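Side-chain contacts in dipicolinate synthase subunit A (Bacillus halodurans, PDB 3D4O), which probably serves as the nucleotide-binding subunit of the enzyme that oxidises dihydrodipicolinate to dipicolinate, the calcium-chelating acid of bacterial spores: residues C[250-255]-C[262-267]; C[149-154]-C[235-240]; C[72-77]-C[83-88]; C[19-24]-C[41-46]. All coordinates share one frame; numbering follows the deposited sequence.

Contact 1 of 4, residues C[250-255]-C[262-267]; sequences TDFRYA and ALLVPG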
loop_
_atom_site.group_PDB
_atom_site.type_symbol
_atom_site.label_atom_id
_atom_site.label_comp_id
_atom_site.label_asym_id
_atom_site.label_seq_id
_atom_site.Cartn_x
_atom_site.Cartn_y
_atom_site.Cartn_z
ATOM N N THR C 250 9.104 18.205 -9.136
ATOM C CA THR C 250 9.393 18.602 -7.760
ATOM C C THR C 250 10.811 19.079 -7.541
ATOM O O THR C 250 11.750 18.582 -8.138
ATOM C CB THR C 250 9.127 17.390 -6.810
ATOM O OG1 THR C 250 7.787 16.940 -6.999
ATOM C CG2 THR C 250 9.353 17.739 -5.328
ATOM N N ASP C 251 10.942 20.061 -6.664
ATOM C CA ASP C 251 12.278 20.530 -6.246
ATOM C C ASP C 251 12.783 19.588 -5.153
ATOM O O ASP C 251 12.677 19.871 -3.944
ATOM C CB ASP C 251 12.244 21.944 -5.713
ATOM C CG ASP C 251 13.645 22.537 -5.535
ATOM O OD1 ASP C 251 14.630 21.783 -5.528
ATOM O OD2 ASP C 251 13.744 23.763 -5.412
ATOM N N PHE C 252 13.290 18.451 -5.619
ATOM C CA PHE C 252 13.788 17.373 -4.752
ATOM C C PHE C 252 14.939 17.817 -3.880
ATOM O O PHE C 252 15.117 17.300 -2.780
ATOM C CB PHE C 252 14.209 16.123 -5.543
ATOM C CG PHE C 252 13.065 15.440 -6.262
ATOM C CD1 PHE C 252 12.088 14.761 -5.551
ATOM C CD2 PHE C 252 12.978 15.473 -7.646
ATOM C CE1 PHE C 252 11.048 14.149 -6.208
ATOM C CE2 PHE C 252 11.944 14.855 -8.309
ATOM C CZ PHE C 252 10.975 14.202 -7.597
ATOM N N ARG C 253 15.708 18.787 -4.354
ATOM C CA ARG C 253 16.851 19.231 -3.582
ATOM C C ARG C 253 16.313 20.014 -2.389
ATOM O O ARG C 253 16.749 19.827 -1.255
ATOM C CB ARG C 253 17.848 20.051 -4.425
ATOM N N TYR C 254 15.320 20.857 -2.633
ATOM C CA TYR C 254 14.760 21.671 -1.540
ATOM C C TYR C 254 13.967 20.818 -0.555
ATOM O O TYR C 254 14.014 21.029 0.654
ATOM C CB TYR C 254 13.902 22.834 -2.042
ATOM C CG TYR C 254 13.446 23.705 -0.888
ATOM C CD1 TYR C 254 14.307 24.625 -0.322
ATOM C CD2 TYR C 254 12.175 23.572 -0.333
ATOM C CE1 TYR C 254 13.928 25.404 0.743
ATOM C CE2 TYR C 254 11.781 24.362 0.740
ATOM C CZ TYR C 254 12.664 25.278 1.275
ATOM O OH TYR C 254 12.298 26.075 2.344
ATOM N N ALA C 255 13.246 19.844 -1.081
ATOM C CA ALA C 255 12.404 18.974 -0.236
ATOM C C ALA C 255 13.288 18.315 0.793
ATOM O O ALA C 255 13.052 18.331 1.996
ATOM C CB ALA C 255 11.705 17.893 -1.084
ATOM N N ALA C 262 10.133 13.143 -0.362
ATOM C CA ALA C 262 9.657 13.218 -1.738
ATOM C C ALA C 262 10.349 12.166 -2.590
ATOM O O ALA C 262 11.557 12.050 -2.571
ATOM C CB ALA C 262 9.920 14.611 -2.289
ATOM N N LEU C 263 9.557 11.412 -3.337
ATOM C CA LEU C 263 10.072 10.345 -4.196
ATOM C C LEU C 263 9.579 10.436 -5.646
ATOM O O LEU C 263 8.405 10.731 -5.909
ATOM C CB LEU C 263 9.659 8.971 -3.629
ATOM C CG LEU C 263 10.034 8.553 -2.199
ATOM C CD1 LEU C 263 9.404 7.224 -1.879
ATOM C CD2 LEU C 263 11.533 8.454 -2.035
ATOM N N LEU C 264 10.506 10.187 -6.567
ATOM C CA LEU C 264 10.217 10.111 -7.998
ATOM C C LEU C 264 9.989 8.619 -8.241
ATOM O O LEU C 264 10.915 7.828 -8.187
ATOM C CB LEU C 264 11.389 10.672 -8.836
ATOM C CG LEU C 264 11.232 10.769 -10.357
ATOM C CD1 LEU C 264 10.103 11.695 -10.756
ATOM C CD2 LEU C 264 12.529 11.247 -10.984
ATOM N N VAL C 265 8.750 8.240 -8.526
ATOM C CA VAL C 265 8.360 6.822 -8.568
ATOM C C VAL C 265 7.852 6.283 -9.916
ATOM O O VAL C 265 6.645 6.206 -10.157
ATOM C CB VAL C 265 7.250 6.567 -7.548
ATOM C CG1 VAL C 265 6.905 5.087 -7.522
ATOM C CG2 VAL C 265 7.668 7.063 -6.126
ATOM N N PRO C 266 8.777 5.903 -10.801
ATOM C CA PRO C 266 8.337 5.293 -12.055
ATOM C C PRO C 266 8.210 3.793 -11.979
ATOM O O PRO C 266 8.631 3.179 -11.018
ATOM C CB PRO C 266 9.485 5.617 -13.005
ATOM C CG PRO C 266 10.713 5.566 -12.105
ATOM C CD PRO C 266 10.236 6.113 -10.761
ATOM N N GLY C 267 7.598 3.236 -13.013
ATOM C CA GLY C 267 7.515 1.796 -13.205
ATOM C C GLY C 267 6.570 1.046 -12.295
ATOM O O GLY C 267 6.621 -0.174 -12.234
#
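The backbones of segments 250-255 and 262-267 come closest at Ala255 and Ala262, whose CA atoms lie 6.6 Å apart where the first turn of helix 252-257 meets strand 261-264. At this spacing the two methyl groups pack directly, Ala255 CB standing 3.9 Å from Ala262 CB. The same Ala262 methyl also lies at the edge of the Phe252 ring, near its plane, with Ala262 CB 3.9 Å from Phe252 CD1. With CG anti to its own carbonyl carbon (chi1 -65°), Phe252 extends its ring along the strand. CE1 passes the carbonyl carbon of Leu263, and the far end of the ring, Phe252 CZ, comes to 3.8 Å from Leu264 CB, the two side chains crossing at about a right angle. Thr250 CB covers one face of the ring from 3.7 Å above the plane, shifted toward the rim. A serine in place of Phe252 would probably open a gap beside Leu264 and leave the alanine pair as the main grip of this turn on the strand. Asp251 caps the helix, its OD1 accepting from Tyr254 N above the carboxylate plane. The whole belongs to a beta-alpha-beta unit: strand 239-242, helix 252-257 and strand 261-264, the last at the margin of the parallel sheet within this chain. Thr250 OG1 is hydrogen-bonded to Asp242, and Leu231 of helix 228-233 packs on Ala255.

Contact 2 of 4, residues C[149-154]-C[235-240]; sequences TDFTIH and PSHTFV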
loop_
_atom_site.group_PDB
_atom_site.type_symbol
_atom_site.label_atom_id
_atom_site.label_comp_id
_atom_site.label_asym_id
_atom_site.label_seq_id
_atom_site.Cartn_x
_atom_site.Cartn_y
_atom_site.Cartn_z
ATOM N N THR C 149 3.386 6.188 5.218
ATOM C CA THR C 149 2.750 7.083 6.192
ATOM C C THR C 149 2.486 6.358 7.510
ATOM O O THR C 149 2.347 5.120 7.548
ATOM C CB THR C 149 1.459 7.677 5.654
ATOM O OG1 THR C 149 0.548 6.606 5.355
ATOM C CG2 THR C 149 1.744 8.516 4.392
ATOM N N ASP C 150 2.506 7.108 8.602
ATOM C CA ASP C 150 2.249 6.529 9.907
ATOM C C ASP C 150 0.830 6.860 10.354
ATOM O O ASP C 150 0.436 6.609 11.460
ATOM C CB ASP C 150 3.299 6.941 10.938
ATOM C CG ASP C 150 3.209 8.410 11.343
ATOM O OD1 ASP C 150 2.437 9.201 10.752
ATOM O OD2 ASP C 150 3.914 8.751 12.290
ATOM N N PHE C 151 0.073 7.389 9.427
ATOM C CA PHE C 151 -1.333 7.750 9.610
ATOM C C PHE C 151 -2.150 7.161 8.464
ATOM O O PHE C 151 -1.608 6.765 7.422
ATOM C CB PHE C 151 -1.510 9.292 9.645
ATOM C CG PHE C 151 -0.907 9.999 8.453
ATOM C CD1 PHE C 151 -1.597 10.106 7.258
ATOM C CD2 PHE C 151 0.361 10.544 8.526
ATOM C CE1 PHE C 151 -1.029 10.744 6.139
ATOM C CE2 PHE C 151 0.919 11.178 7.427
ATOM C CZ PHE C 151 0.220 11.282 6.231
ATOM N N THR C 152 -3.465 7.096 8.652
ATOM C CA THR C 152 -4.365 6.577 7.603
ATOM C C THR C 152 -4.584 7.587 6.487
ATOM O O THR C 152 -4.674 8.790 6.708
ATOM C CB THR C 152 -5.780 6.151 8.152
ATOM O OG1 THR C 152 -6.416 7.286 8.780
ATOM C CG2 THR C 152 -5.682 4.948 9.164
ATOM N N ILE C 153 -4.660 7.054 5.288
ATOM C CA ILE C 153 -5.048 7.836 4.098
ATOM C C ILE C 153 -6.503 8.246 4.266
ATOM O O ILE C 153 -6.919 9.321 3.844
ATOM C CB ILE C 153 -4.902 7.012 2.797
ATOM C CG1 ILE C 153 -3.451 6.553 2.633
ATOM C CG2 ILE C 153 -5.321 7.839 1.606
ATOM C CD1 ILE C 153 -2.463 7.669 2.813
ATOM N N HIS C 154 -7.262 7.368 4.905
ATOM C CA HIS C 154 -8.652 7.647 5.230
ATOM C C HIS C 154 -8.661 8.875 6.139
ATOM O O HIS C 154 -7.970 8.914 7.177
ATOM C CB HIS C 154 -9.263 6.427 5.954
ATOM C CG HIS C 154 -10.741 6.542 6.206
ATOM N ND1 HIS C 154 -11.273 7.557 6.955
ATOM C CD2 HIS C 154 -11.784 5.740 5.872
ATOM C CE1 HIS C 154 -12.580 7.391 7.059
ATOM N NE2 HIS C 154 -12.918 6.297 6.406
ATOM N N PRO C 235 3.184 20.907 5.405
ATOM C CA PRO C 235 3.492 20.323 6.694
ATOM C C PRO C 235 4.759 19.505 6.578
ATOM O O PRO C 235 5.040 18.909 5.538
ATOM C CB PRO C 235 2.295 19.382 6.948
ATOM C CG PRO C 235 1.209 19.900 6.098
ATOM C CD PRO C 235 1.894 20.427 4.879
ATOM N N SER C 236 5.491 19.478 7.674
ATOM C CA SER C 236 6.753 18.752 7.788
ATOM C C SER C 236 6.670 17.253 7.532
ATOM O O SER C 236 7.627 16.617 7.156
ATOM C CB SER C 236 7.313 18.977 9.203
ATOM O OG SER C 236 8.450 18.178 9.413
ATOM N N HIS C 237 5.493 16.696 7.727
ATOM C CA HIS C 237 5.295 15.246 7.582
ATOM C C HIS C 237 4.758 14.867 6.208
ATOM O O HIS C 237 4.525 13.700 5.933
ATOM C CB HIS C 237 4.301 14.755 8.625
ATOM C CG HIS C 237 2.922 15.286 8.408
ATOM N ND1 HIS C 237 2.446 16.409 9.050
ATOM C CD2 HIS C 237 1.936 14.880 7.566
ATOM C CE1 HIS C 237 1.216 16.656 8.631
ATOM N NE2 HIS C 237 0.889 15.756 7.715
ATOM N N THR C 238 4.586 15.855 5.333
ATOM C CA THR C 238 3.981 15.588 4.034
ATOM C C THR C 238 4.802 14.589 3.226
ATOM O O THR C 238 6.022 14.585 3.259
ATOM C CB THR C 238 3.797 16.833 3.198
ATOM O OG1 THR C 238 3.144 17.827 3.976
ATOM C CG2 THR C 238 2.917 16.523 1.997
ATOM N N PHE C 239 4.088 13.742 2.499
ATOM C CA PHE C 239 4.721 12.766 1.605
ATOM C C PHE C 239 4.389 13.150 0.161
ATOM O O PHE C 239 3.227 13.232 -0.233
ATOM C CB PHE C 239 4.240 11.365 1.954
ATOM C CG PHE C 239 4.835 10.260 1.099
ATOM C CD1 PHE C 239 6.127 10.327 0.639
ATOM C CD2 PHE C 239 4.106 9.121 0.843
ATOM C CE1 PHE C 239 6.653 9.316 -0.118
ATOM C CE2 PHE C 239 4.640 8.086 0.123
ATOM C CZ PHE C 239 5.930 8.180 -0.350
ATOM N N VAL C 240 5.425 13.429 -0.611
ATOM C CA VAL C 240 5.231 13.798 -2.014
ATOM C C VAL C 240 5.597 12.619 -2.905
ATOM O O VAL C 240 6.721 12.164 -2.889
ATOM C CB VAL C 240 6.118 14.972 -2.476
ATOM C CG1 VAL C 240 5.968 15.152 -4.002
ATOM C CG2 VAL C 240 5.799 16.286 -1.707
#
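Thr149 and Phe239 form the buried half of this contact, and Phe151 and His237 the half that reaches the surface. In the interior, Thr149 touches in two directions. Thr149 CG2 approaches the Phe239 ring obliquely, 4.3 Å from Phe239 CD2, while Thr149 CB sits over the centre of the Phe151 ring, 3.8 Å above the plane. Thr149 is further fixed by a hydrogen bond from OG1 to the backbone oxygen of Ala145, and the Phe239 ring also meets that of His148. These partners tie the end of helix 127-148 to the start of strand 239-242. The segments thus join two parts of a Rossmann-type domain, its six parallel strands in the order 3-2-1-4-5-6: 149-154 leads into the first strand, 157-161, and 235-240 runs into the fifth. On the outer side, where His237 is exposed, Phe151 CE2 meets His237 CD2 at 3.8 Å. The ring planes are 82° apart with centroids separated by 5.7 Å. Both side chains have CG between backbone N and carbonyl carbon (chi1 53° for Phe151, 67° for His237), a torsion that lets the rings meet at CE2 and CD2. His237, though exposed, is tethered through NE2 to Asp215. A bound 1,2-ethanediol, probably from the crystallisation liquor, lies about 4 Å from the Phe151 side chain, and Thr276 of the second subunit packs on the same residue.

Contact 3 of 4, residues C[72-77]-C[83-88]; sequences AGKVDT and SIVLTE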
loop_
_atom_site.group_PDB
_atom_site.type_symbol
_atom_site.label_atom_id
_atom_site.label_comp_id
_atom_site.label_asym_id
_atom_site.label_seq_id
_atom_site.Cartn_x
_atom_site.Cartn_y
_atom_site.Cartn_z
ATOM N N ALA C 72 21.867 8.380 -22.144
ATOM C CA ALA C 72 23.139 7.813 -22.625
ATOM C C ALA C 72 22.891 6.574 -23.467
ATOM O O ALA C 72 23.806 5.920 -23.929
ATOM C CB ALA C 72 24.045 7.493 -21.454
ATOM N N GLY C 73 21.619 6.271 -23.642
ATOM C CA GLY C 73 21.183 5.154 -24.474
ATOM C C GLY C 73 21.147 3.856 -23.732
ATOM O O GLY C 73 20.996 2.798 -24.338
ATOM N N LYS C 74 21.275 3.953 -22.414
ATOM C CA LYS C 74 21.283 2.774 -21.532
ATOM C C LYS C 74 19.871 2.231 -21.284
ATOM O O LYS C 74 18.952 2.982 -20.976
ATOM C CB LYS C 74 22.054 3.065 -20.236
ATOM C CG LYS C 74 22.402 1.800 -19.446
ATOM C CD LYS C 74 21.547 1.605 -18.209
ATOM C CE LYS C 74 22.369 1.898 -16.948
ATOM N NZ LYS C 74 23.470 0.903 -16.794
ATOM N N VAL C 75 19.728 0.912 -21.448
ATOM C CA VAL C 75 18.427 0.218 -21.310
ATOM C C VAL C 75 18.346 -0.542 -20.002
ATOM O O VAL C 75 19.171 -1.388 -19.708
ATOM C CB VAL C 75 18.183 -0.776 -22.494
ATOM C CG1 VAL C 75 16.766 -1.369 -22.444
ATOM C CG2 VAL C 75 18.458 -0.100 -23.849
ATOM N N ASP C 76 17.343 -0.231 -19.210
ATOM C CA ASP C 76 17.159 -0.923 -17.923
ATOM C C ASP C 76 16.610 -2.318 -18.091
ATOM O O ASP C 76 15.826 -2.614 -19.000
ATOM C CB ASP C 76 16.265 -0.134 -16.953
ATOM C CG ASP C 76 16.964 1.114 -16.398
ATOM O OD1 ASP C 76 18.219 1.218 -16.503
ATOM O OD2 ASP C 76 16.250 1.991 -15.849
ATOM N N THR C 77 17.073 -3.153 -17.179
ATOM C CA THR C 77 16.644 -4.542 -17.047
ATOM C C THR C 77 16.843 -5.059 -15.634
ATOM O O THR C 77 17.899 -4.856 -15.027
ATOM C CB THR C 77 17.407 -5.492 -17.984
ATOM O OG1 THR C 77 16.958 -6.822 -17.738
ATOM C CG2 THR C 77 18.917 -5.415 -17.745
ATOM N N SER C 83 25.287 -4.050 -18.335
ATOM C CA SER C 83 25.016 -2.745 -18.949
ATOM C C SER C 83 24.664 -2.945 -20.399
ATOM O O SER C 83 25.346 -3.674 -21.112
ATOM C CB SER C 83 26.253 -1.834 -18.877
ATOM O OG SER C 83 26.730 -1.726 -17.546
ATOM N N ILE C 84 23.598 -2.277 -20.824
ATOM C CA ILE C 84 23.104 -2.378 -22.207
ATOM C C ILE C 84 22.879 -0.999 -22.807
ATOM O O ILE C 84 22.035 -0.245 -22.364
ATOM C CB ILE C 84 21.797 -3.213 -22.244
ATOM C CG1 ILE C 84 22.048 -4.599 -21.665
ATOM C CG2 ILE C 84 21.255 -3.356 -23.653
ATOM C CD1 ILE C 84 20.781 -5.368 -21.410
ATOM N N VAL C 85 23.685 -0.663 -23.800
ATOM C CA VAL C 85 23.561 0.634 -24.459
ATOM C C VAL C 85 23.182 0.466 -25.908
ATOM O O VAL C 85 23.830 -0.256 -26.662
ATOM C CB VAL C 85 24.846 1.502 -24.347
ATOM C CG1 VAL C 85 24.641 2.817 -25.069
ATOM C CG2 VAL C 85 25.199 1.764 -22.887
ATOM N N LEU C 86 22.095 1.133 -26.267
ATOM C CA LEU C 86 21.578 1.119 -27.629
ATOM C C LEU C 86 22.136 2.311 -28.382
ATOM O O LEU C 86 21.820 3.456 -28.083
ATOM C CB LEU C 86 20.047 1.162 -27.635
ATOM C CG LEU C 86 19.405 1.021 -29.017
ATOM C CD1 LEU C 86 19.791 -0.297 -29.681
ATOM C CD2 LEU C 86 17.916 1.128 -28.912
ATOM N N THR C 87 22.964 2.023 -29.370
ATOM C CA THR C 87 23.615 3.067 -30.151
ATOM C C THR C 87 22.949 3.346 -31.485
ATOM O O THR C 87 22.026 2.660 -31.913
ATOM C CB THR C 87 25.064 2.698 -30.466
ATOM O OG1 THR C 87 25.080 1.478 -31.199
ATOM C CG2 THR C 87 25.878 2.529 -29.206
ATOM N N GLU C 88 23.482 4.368 -32.142
ATOM C CA GLU C 88 22.984 4.818 -33.447
ATOM C C GLU C 88 23.476 3.857 -34.487
ATOM O O GLU C 88 22.818 3.593 -35.499
ATOM C CB GLU C 88 23.501 6.222 -33.774
ATOM C CG GLU C 88 23.005 7.282 -32.808
ATOM C CD GLU C 88 23.515 8.680 -33.136
ATOM O OE1 GLU C 88 24.215 8.856 -34.166
ATOM O OE2 GLU C 88 23.194 9.603 -32.344
HETATM O O HOH W 1 21.695 -1.762 -18.926
#
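Val75 and Leu86 each donate a backbone N-H across this contact. Val75 N reaches Ile84 O at 2.7 Å, nearly in line with the carbonyl bond, while Leu86 N reaches Gly73 O at 2.8 Å, with the donor tilted 31° from the carbonyl plane. Both bonds are close to straight at the hydrogen. They flank Lys74 and Val85, a non-hydrogen-bonded antiparallel pair forming a single beta bridge. Beyond it the chains part just enough to admit a water. This molecule donates to Val75 O and accepts from Ile84 N, 2.7 Å from each, and stands in for the second direct bond expected of an antiparallel hydrogen-bonded pair. Weaker CA-H...O contacts add to the polar seam, among them Lys74 CA to Ile84 O at 3.2 Å. Gly73 suits this course: its phi is positive (86°), and a side chain would run into Leu86 O. Outward from the backbones, Val75 packs along one side, its CB 4.2 Å from Ile84 CG2 and its CG2 close to Leu86 CB. With CG1 beside the backbone N (chi1 -58°), Ile84 carries CD1 to 4.1 Å from Thr77 CG2, the two side chains crossing at about a right angle. Val85 CG1 instead lies against Ala72 O. The bridge belongs to the long connection between strand 61-63 and helix 88-92, which Thr87 caps. Val75 and Ile84 both press on Ile11 of strand 7-11, Leu86 O is hydrogen-bonded to Tyr108 of helix 107-116, and Thr77 OG1 is hydrogen-bonded to Gly35 O just past strand 30-34.

Contact 4 of 4, residues C[19-24]-C[41-46]; sequences EIIRKL and DGFIGV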
loop_
_atom_site.group_PDB
_atom_site.type_symbol
_atom_site.label_atom_id
_atom_site.label_comp_id
_atom_site.label_asym_id
_atom_site.label_seq_id
_atom_site.Cartn_x
_atom_site.Cartn_y
_atom_site.Cartn_z
ATOM N N GLU C 19 5.314 -11.046 -20.295
ATOM C CA GLU C 19 4.001 -11.297 -20.928
ATOM C C GLU C 19 4.113 -11.084 -22.426
ATOM O O GLU C 19 3.499 -11.764 -23.241
ATOM C CB GLU C 19 2.921 -10.354 -20.376
ATOM C CG GLU C 19 2.621 -10.527 -18.926
ATOM C CD GLU C 19 2.262 -11.940 -18.563
ATOM O OE1 GLU C 19 1.570 -12.635 -19.358
ATOM O OE2 GLU C 19 2.663 -12.335 -17.452
ATOM N N ILE C 20 4.932 -10.115 -22.766
ATOM C CA ILE C 20 5.180 -9.762 -24.170
ATOM C C ILE C 20 5.985 -10.882 -24.812
ATOM O O ILE C 20 5.650 -11.354 -25.890
ATOM C CB ILE C 20 5.942 -8.402 -24.320
ATOM C CG1 ILE C 20 5.141 -7.260 -23.666
ATOM C CG2 ILE C 20 6.205 -8.086 -25.815
ATOM C CD1 ILE C 20 5.877 -5.929 -23.617
ATOM N N ILE C 21 7.013 -11.344 -24.111
ATOM C CA ILE C 21 7.888 -12.402 -24.658
ATOM C C ILE C 21 7.050 -13.655 -24.945
ATOM O O ILE C 21 7.178 -14.297 -25.995
ATOM C CB ILE C 21 9.042 -12.787 -23.707
ATOM C CG1 ILE C 21 10.023 -11.625 -23.524
ATOM C CG2 ILE C 21 9.839 -13.977 -24.272
ATOM C CD1 ILE C 21 11.013 -11.852 -22.376
ATOM N N ARG C 22 6.155 -13.943 -24.018
ATOM C CA ARG C 22 5.328 -15.151 -24.105
ATOM C C ARG C 22 4.365 -15.130 -25.280
ATOM O O ARG C 22 4.257 -16.094 -26.030
ATOM C CB ARG C 22 4.534 -15.382 -22.809
ATOM N N LYS C 23 3.676 -14.014 -25.437
ATOM C CA LYS C 23 2.671 -13.903 -26.472
ATOM C C LYS C 23 3.306 -13.925 -27.843
ATOM O O LYS C 23 2.847 -14.636 -28.734
ATOM C CB LYS C 23 1.797 -12.656 -26.295
ATOM C CG LYS C 23 0.566 -12.741 -27.205
ATOM C CD LYS C 23 -0.588 -11.860 -26.760
ATOM C CE LYS C 23 -1.866 -12.259 -27.534
ATOM N NZ LYS C 23 -3.050 -11.350 -27.338
ATOM N N LEU C 24 4.366 -13.151 -28.003
ATOM C CA LEU C 24 5.064 -13.093 -29.294
ATOM C C LEU C 24 5.554 -14.483 -29.695
ATOM O O LEU C 24 5.527 -14.873 -30.858
ATOM C CB LEU C 24 6.218 -12.073 -29.283
ATOM C CG LEU C 24 5.862 -10.623 -29.678
ATOM C CD1 LEU C 24 4.461 -10.189 -29.236
ATOM C CD2 LEU C 24 6.939 -9.657 -29.153
ATOM N N ASP C 41 13.811 -19.259 -17.514
ATOM C CA ASP C 41 12.893 -19.789 -18.532
ATOM C C ASP C 41 13.369 -19.670 -19.948
ATOM O O ASP C 41 14.149 -18.792 -20.312
ATOM C CB ASP C 41 11.518 -19.121 -18.461
ATOM C CG ASP C 41 10.799 -19.411 -17.171
ATOM O OD1 ASP C 41 10.776 -20.599 -16.762
ATOM O OD2 ASP C 41 10.261 -18.447 -16.580
ATOM N N GLY C 42 12.812 -20.597 -20.716
ATOM C CA GLY C 42 13.007 -20.744 -22.156
ATOM C C GLY C 42 11.675 -20.582 -22.876
ATOM O O GLY C 42 10.600 -20.781 -22.302
ATOM N N PHE C 43 11.752 -20.164 -24.128
ATOM C CA PHE C 43 10.552 -19.978 -24.953
ATOM C C PHE C 43 10.860 -20.310 -26.393
ATOM O O PHE C 43 11.938 -20.010 -26.890
ATOM C CB PHE C 43 10.055 -18.524 -24.922
ATOM C CG PHE C 43 9.861 -17.975 -23.552
ATOM C CD1 PHE C 43 10.905 -17.357 -22.889
ATOM C CD2 PHE C 43 8.631 -18.063 -22.922
ATOM C CE1 PHE C 43 10.729 -16.852 -21.623
ATOM C CE2 PHE C 43 8.454 -17.571 -21.660
ATOM C CZ PHE C 43 9.503 -16.962 -21.007
ATOM N N ILE C 44 9.876 -20.905 -27.053
ATOM C CA ILE C 44 9.979 -21.230 -28.472
ATOM C C ILE C 44 10.317 -19.933 -29.182
ATOM O O ILE C 44 9.762 -18.870 -28.868
ATOM C CB ILE C 44 8.640 -21.775 -29.075
ATOM C CG1 ILE C 44 8.242 -23.130 -28.487
ATOM C CG2 ILE C 44 8.757 -21.945 -30.581
ATOM C CD1 ILE C 44 9.193 -24.148 -28.826
ATOM N N GLY C 45 11.271 -20.028 -30.091
ATOM C CA GLY C 45 11.658 -18.914 -30.951
ATOM C C GLY C 45 12.578 -17.895 -30.340
ATOM O O GLY C 45 13.115 -17.040 -31.038
ATOM N N VAL C 46 12.775 -18.013 -29.037
ATOM C CA VAL C 46 13.624 -17.075 -28.270
ATOM C C VAL C 46 15.070 -17.520 -28.119
ATOM O O VAL C 46 15.346 -18.632 -27.690
ATOM C CB VAL C 46 13.068 -16.840 -26.838
ATOM C CG1 VAL C 46 14.024 -15.940 -26.027
ATOM C CG2 VAL C 46 11.684 -16.241 -26.894
#
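Ile21 and Phe43 meet in a CH-pi contact, a worked case of the methyl branch of an isoleucine seated on an aromatic face. Ile21 CG2 stands 4.0 Å from the centroid of the Phe43 ring and only 19° off its normal. The methyl is displaced toward the rim, so that its nearest ring atom is Phe43 CD1, at 3.8 Å from Ile21 CG2. With CG1 of Ile21 beside the backbone N (chi1 -66°) and CG2 anti to it, the single-carbon branch is the one directed at the ring. The side chains of Ile21 and Phe43 cross at about a right angle.

Purely aliphatic packing involves the same methyl: Ile21 CG2 is 3.9 Å from Val46 CG2. One branch of the isoleucine thus bridges Phe43 and Val46, with the valine at the start of strand 46-49. In the Rossmann-type arrangement of this domain, helix 15-26 follows the central strand 7-11, and segment 41-46 brings the chain into a strand that is outermost in the parallel sheet within this chain. Leu33 of strand 30-34, which touches both Ile21 and Val46, carries the apolar contact down to the sheet.

Backbone hydrogen bonding shapes the loop. Val46 N donates to Phe43 O at 3.0 Å and closes a type II turn, with Gly45 at the position where positive phi (80°) is needed. The turn is tied to the helix by Ile44 O, hydrogen-bonded to Ser25 OG. Charged pairs lie on another side of helix 15-26, where Glu19 forms a salt bridge with Arg279 and Lys23 one with Asp283, both on helix 274-289.

The four contacts fall into two Rossmann-type domains, contacts 3 and 4 in the N-terminal family region and contacts 1 and 2 in the C-terminal one. Contacts 1 and 2, with centres 15 Å apart, touch directly: strands 239-242 and 261-264 are neighbours in one sheet, and Leu263 N probably bonds to Val240 O at 3.0 Å. Contacts 3 and 4 share a domain without touching, their nearest atoms about 9 Å apart. Between domains, contacts 1 and 3 approach to about 8 Å at their nearest atoms, whereas the centres of contacts 2 and 4 are 42 Å apart. A glycine pattern at Gly162, Gly164 and Gly167 is consistent with dinucleotide binding in the C-terminal domain.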